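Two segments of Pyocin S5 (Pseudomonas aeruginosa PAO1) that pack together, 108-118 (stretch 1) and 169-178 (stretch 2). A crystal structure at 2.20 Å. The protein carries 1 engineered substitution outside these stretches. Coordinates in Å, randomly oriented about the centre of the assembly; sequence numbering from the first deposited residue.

Stretch 1, residues 108-118: KMESDLEGYKK
Stretch 2, residues 169-178: VAYYKQDSLS

The two segments of Pyocin S5 form a roughly antiparallel helix-helix contact held by apolar packing and one CH-pi interaction, with no hydrogen bond crossing between the atoms modelled. Both stretches are helical throughout, lie inside longer helices, and keep phi/psi near -65/-41, with i to i+4 backbone hydrogen bonds such as Leu-113 N to Met-109 O (2.9 Å) and Gln-174 N to Ala-170 O (2.9 Å). Their N-to-C directions differ by 147° (signed crossing angle -147°), and the axes approach to 8.2 Å. The nearest CA atoms across the stretches are those of Tyr-116 and Ala-170, 5.0 Å apart; the small alanine side chain accompanies this close backbone approach, and Tyr-116 CB lies 3.8 Å from Ala-170 O. The contact buries 491 Å² in total.

Leu-177 is the knob of the interface. Its CA-to-CB bond points toward stretch 1, and with chi1 at -100°, between wells, and chi2 t, its side chain enters a hole formed by Met-109, Asp-112, Leu-113 and Tyr-116. Leu-177 CD2 lies 3.9 Å from Met-109 CG and 3.6 Å from Met-109 O, while Leu-177 CD1 is 3.9 Å from Asp-112 CB and 3.5 Å from Tyr-116 CD2, at the ring edge. Met-109 is m, t, p. Leu-113 (t, p) starts sideways, but its end comes nearer: Leu-113 CD1 is 3.8 Å from Leu-177 CB, 3.2 Å from Gln-174 O and 3.4 Å from Ser-178 OG. These last two are van der Waals contacts, since a methyl group offers no polar hydrogen; the serine hydroxyl instead donates within its own helix, Ser-178 OG to Gln-174 O at 3.1 Å, with chi1 m.

The CA-to-CB bond of Tyr-116 (chi1 m, chi2 -57°) points toward stretch 2, and one ring face lies against Lys-173. Lys-173 CB sits 3.6 Å from the Tyr-116 ring centroid, only 7° off the normal, so its C-H bonds can meet the pi cloud. The lysine, m, m, t, p, also brings Lys-173 CD to 3.6 Å from Tyr-116 OH. Gln-174 (p, p, chi3 42°) presents aliphatic carbon to the contact: Gln-174 CB is 3.8 Å from Tyr-116 CB and 4.0 Å from Lys-117 N. The amide nitrogen bonds within its own helix, Gln-174 NE2 donating to Tyr-171 O at 2.9 Å.

Lys-108 (t, p, t, t), which does not touch stretch 2, reaches one turn along its helix to Asp-112 (chi1 m), whose CB lines the hole for Leu-177, forming a salt bridge of 3.1 Å between Lys-108 NZ and Asp-112 OD1.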

# COMPACT_ATOMS: atom_id res chain seq x y z
N LYS A 108 -35.66 -11.38 -42.05
CA LYS A 108 -36.62 -12.12 -42.89
C LYS A 108 -37.32 -11.16 -43.86
O LYS A 108 -37.50 -11.50 -45.03
CB LYS A 108 -37.63 -12.91 -42.02
CG LYS A 108 -38.79 -13.60 -42.76
CD LYS A 108 -38.34 -14.63 -43.81
CE LYS A 108 -39.48 -15.09 -44.67
NZ LYS A 108 -39.00 -15.88 -45.84
N MET A 109 -37.70 -9.96 -43.38
CA MET A 109 -38.35 -8.90 -44.15
C MET A 109 -37.44 -8.35 -45.23
O MET A 109 -37.92 -8.09 -46.33
CB MET A 109 -38.78 -7.77 -43.24
CG MET A 109 -40.17 -7.95 -42.69
SD MET A 109 -40.47 -6.94 -41.24
CE MET A 109 -40.39 -5.34 -41.92
N GLU A 110 -36.14 -8.15 -44.91
CA GLU A 110 -35.12 -7.66 -45.83
C GLU A 110 -34.86 -8.67 -46.97
O GLU A 110 -34.54 -8.25 -48.09
CB GLU A 110 -33.79 -7.41 -45.10
CG GLU A 110 -33.67 -6.09 -44.35
CD GLU A 110 -32.42 -5.93 -43.50
OE1 GLU A 110 -32.14 -4.79 -43.09
OE2 GLU A 110 -31.74 -6.94 -43.22
N SER A 111 -34.91 -9.99 -46.68
CA SER A 111 -34.66 -11.03 -47.67
C SER A 111 -35.82 -11.17 -48.65
O SER A 111 -35.57 -11.35 -49.84
CB SER A 111 -34.28 -12.36 -47.03
OG SER A 111 -35.10 -12.63 -45.91
N ASP A 112 -37.07 -11.01 -48.14
CA ASP A 112 -38.30 -11.00 -48.93
C ASP A 112 -38.29 -9.75 -49.79
O ASP A 112 -38.61 -9.84 -50.98
CB ASP A 112 -39.55 -11.00 -48.04
CG ASP A 112 -39.75 -12.26 -47.23
OD1 ASP A 112 -39.03 -13.25 -47.47
OD2 ASP A 112 -40.63 -12.25 -46.33
N LEU A 113 -37.87 -8.58 -49.20
CA LEU A 113 -37.75 -7.31 -49.91
C LEU A 113 -36.81 -7.47 -51.11
O LEU A 113 -37.22 -7.12 -52.22
CB LEU A 113 -37.25 -6.18 -48.99
CG LEU A 113 -37.16 -4.77 -49.61
CD1 LEU A 113 -38.49 -4.33 -50.19
CD2 LEU A 113 -36.72 -3.75 -48.58
N GLU A 114 -35.62 -8.09 -50.91
CA GLU A 114 -34.65 -8.35 -51.97
C GLU A 114 -35.21 -9.23 -53.09
O GLU A 114 -34.93 -8.96 -54.26
CB GLU A 114 -33.34 -8.94 -51.42
N GLY A 115 -36.02 -10.23 -52.72
CA GLY A 115 -36.67 -11.16 -53.64
C GLY A 115 -37.67 -10.48 -54.55
O GLY A 115 -37.60 -10.62 -55.77
N TYR A 116 -38.62 -9.73 -53.95
CA TYR A 116 -39.65 -8.96 -54.66
C TYR A 116 -39.01 -7.85 -55.48
O TYR A 116 -39.48 -7.57 -56.59
CB TYR A 116 -40.66 -8.34 -53.69
CG TYR A 116 -41.58 -9.33 -53.01
CD1 TYR A 116 -42.38 -10.18 -53.75
CD2 TYR A 116 -41.72 -9.34 -51.63
CE1 TYR A 116 -43.26 -11.08 -53.13
CE2 TYR A 116 -42.60 -10.22 -51.00
CZ TYR A 116 -43.37 -11.08 -51.75
OH TYR A 116 -44.23 -11.95 -51.13
N LYS A 117 -37.94 -7.21 -54.94
CA LYS A 117 -37.21 -6.15 -55.63
C LYS A 117 -36.43 -6.71 -56.82
O LYS A 117 -36.20 -5.97 -57.77
CB LYS A 117 -36.30 -5.35 -54.67
N LYS A 118 -36.08 -8.01 -56.81
CA LYS A 118 -35.38 -8.66 -57.92
C LYS A 118 -36.32 -8.94 -59.08
O LYS A 118 -35.96 -8.69 -60.23
CB LYS A 118 -34.67 -9.95 -57.46
N VAL A 169 -47.63 -7.32 -58.93
CA VAL A 169 -47.80 -7.74 -57.54
C VAL A 169 -46.47 -7.50 -56.83
O VAL A 169 -46.45 -6.80 -55.82
CB VAL A 169 -48.31 -9.20 -57.41
CG1 VAL A 169 -48.09 -9.76 -56.01
CG2 VAL A 169 -49.77 -9.30 -57.81
N ALA A 170 -45.36 -8.00 -57.44
CA ALA A 170 -43.98 -7.82 -56.96
C ALA A 170 -43.66 -6.35 -56.66
O ALA A 170 -43.10 -6.07 -55.60
CB ALA A 170 -42.99 -8.37 -57.97
N TYR A 171 -44.08 -5.40 -57.56
CA TYR A 171 -43.86 -3.96 -57.39
C TYR A 171 -44.52 -3.41 -56.12
O TYR A 171 -43.87 -2.67 -55.38
CB TYR A 171 -44.30 -3.16 -58.62
CG TYR A 171 -44.37 -1.65 -58.41
CD1 TYR A 171 -43.21 -0.89 -58.28
CD2 TYR A 171 -45.59 -1.00 -58.30
CE1 TYR A 171 -43.27 0.48 -58.05
CE2 TYR A 171 -45.66 0.37 -58.08
CZ TYR A 171 -44.50 1.11 -57.97
OH TYR A 171 -44.56 2.47 -57.75
N TYR A 172 -45.80 -3.74 -55.89
CA TYR A 172 -46.52 -3.27 -54.72
C TYR A 172 -46.12 -4.03 -53.44
O TYR A 172 -46.28 -3.50 -52.35
CB TYR A 172 -48.04 -3.28 -54.96
CG TYR A 172 -48.50 -2.26 -55.98
CD1 TYR A 172 -48.38 -0.89 -55.73
CD2 TYR A 172 -49.07 -2.66 -57.19
CE1 TYR A 172 -48.78 0.05 -56.68
CE2 TYR A 172 -49.50 -1.72 -58.13
CZ TYR A 172 -49.35 -0.37 -57.87
OH TYR A 172 -49.74 0.56 -58.80
N LYS A 173 -45.56 -5.26 -53.58
CA LYS A 173 -45.07 -6.07 -52.47
C LYS A 173 -43.77 -5.45 -51.96
O LYS A 173 -43.64 -5.24 -50.75
CB LYS A 173 -44.86 -7.54 -52.87
CG LYS A 173 -46.13 -8.38 -52.83
CD LYS A 173 -46.37 -9.05 -51.48
CE LYS A 173 -47.68 -9.81 -51.42
NZ LYS A 173 -47.69 -11.03 -52.27
N GLN A 174 -42.85 -5.09 -52.88
CA GLN A 174 -41.58 -4.45 -52.50
C GLN A 174 -41.79 -3.04 -51.97
O GLN A 174 -41.00 -2.60 -51.14
CB GLN A 174 -40.53 -4.50 -53.62
CG GLN A 174 -40.79 -3.62 -54.86
CD GLN A 174 -40.44 -2.16 -54.66
OE1 GLN A 174 -39.42 -1.80 -54.07
NE2 GLN A 174 -41.32 -1.28 -55.12
N ASP A 175 -42.83 -2.34 -52.44
CA ASP A 175 -43.13 -0.99 -51.97
C ASP A 175 -43.61 -1.01 -50.52
O ASP A 175 -43.15 -0.21 -49.72
CB ASP A 175 -44.16 -0.33 -52.89
CG ASP A 175 -44.85 0.86 -52.26
OD1 ASP A 175 -44.20 1.93 -52.15
OD2 ASP A 175 -46.03 0.73 -51.87
N SER A 176 -44.56 -1.89 -50.19
CA SER A 176 -45.09 -1.98 -48.84
C SER A 176 -43.99 -2.51 -47.91
O SER A 176 -43.75 -1.92 -46.86
CB SER A 176 -46.35 -2.84 -48.79
OG SER A 176 -46.13 -4.16 -49.25
N LEU A 177 -43.23 -3.54 -48.34
CA LEU A 177 -42.13 -4.09 -47.56
C LEU A 177 -41.04 -3.07 -47.29
O LEU A 177 -40.47 -3.09 -46.19
CB LEU A 177 -41.54 -5.34 -48.19
CG LEU A 177 -42.00 -6.66 -47.59
CD1 LEU A 177 -41.74 -7.79 -48.54
CD2 LEU A 177 -41.30 -6.95 -46.28
N SER A 178 -40.77 -2.15 -48.25
CA SER A 178 -39.76 -1.10 -48.08
C SER A 178 -40.12 -0.18 -46.93
O SER A 178 -39.23 0.18 -46.16
CB SER A 178 -39.56 -0.30 -49.35
OG SER A 178 -38.60 -0.92 -50.19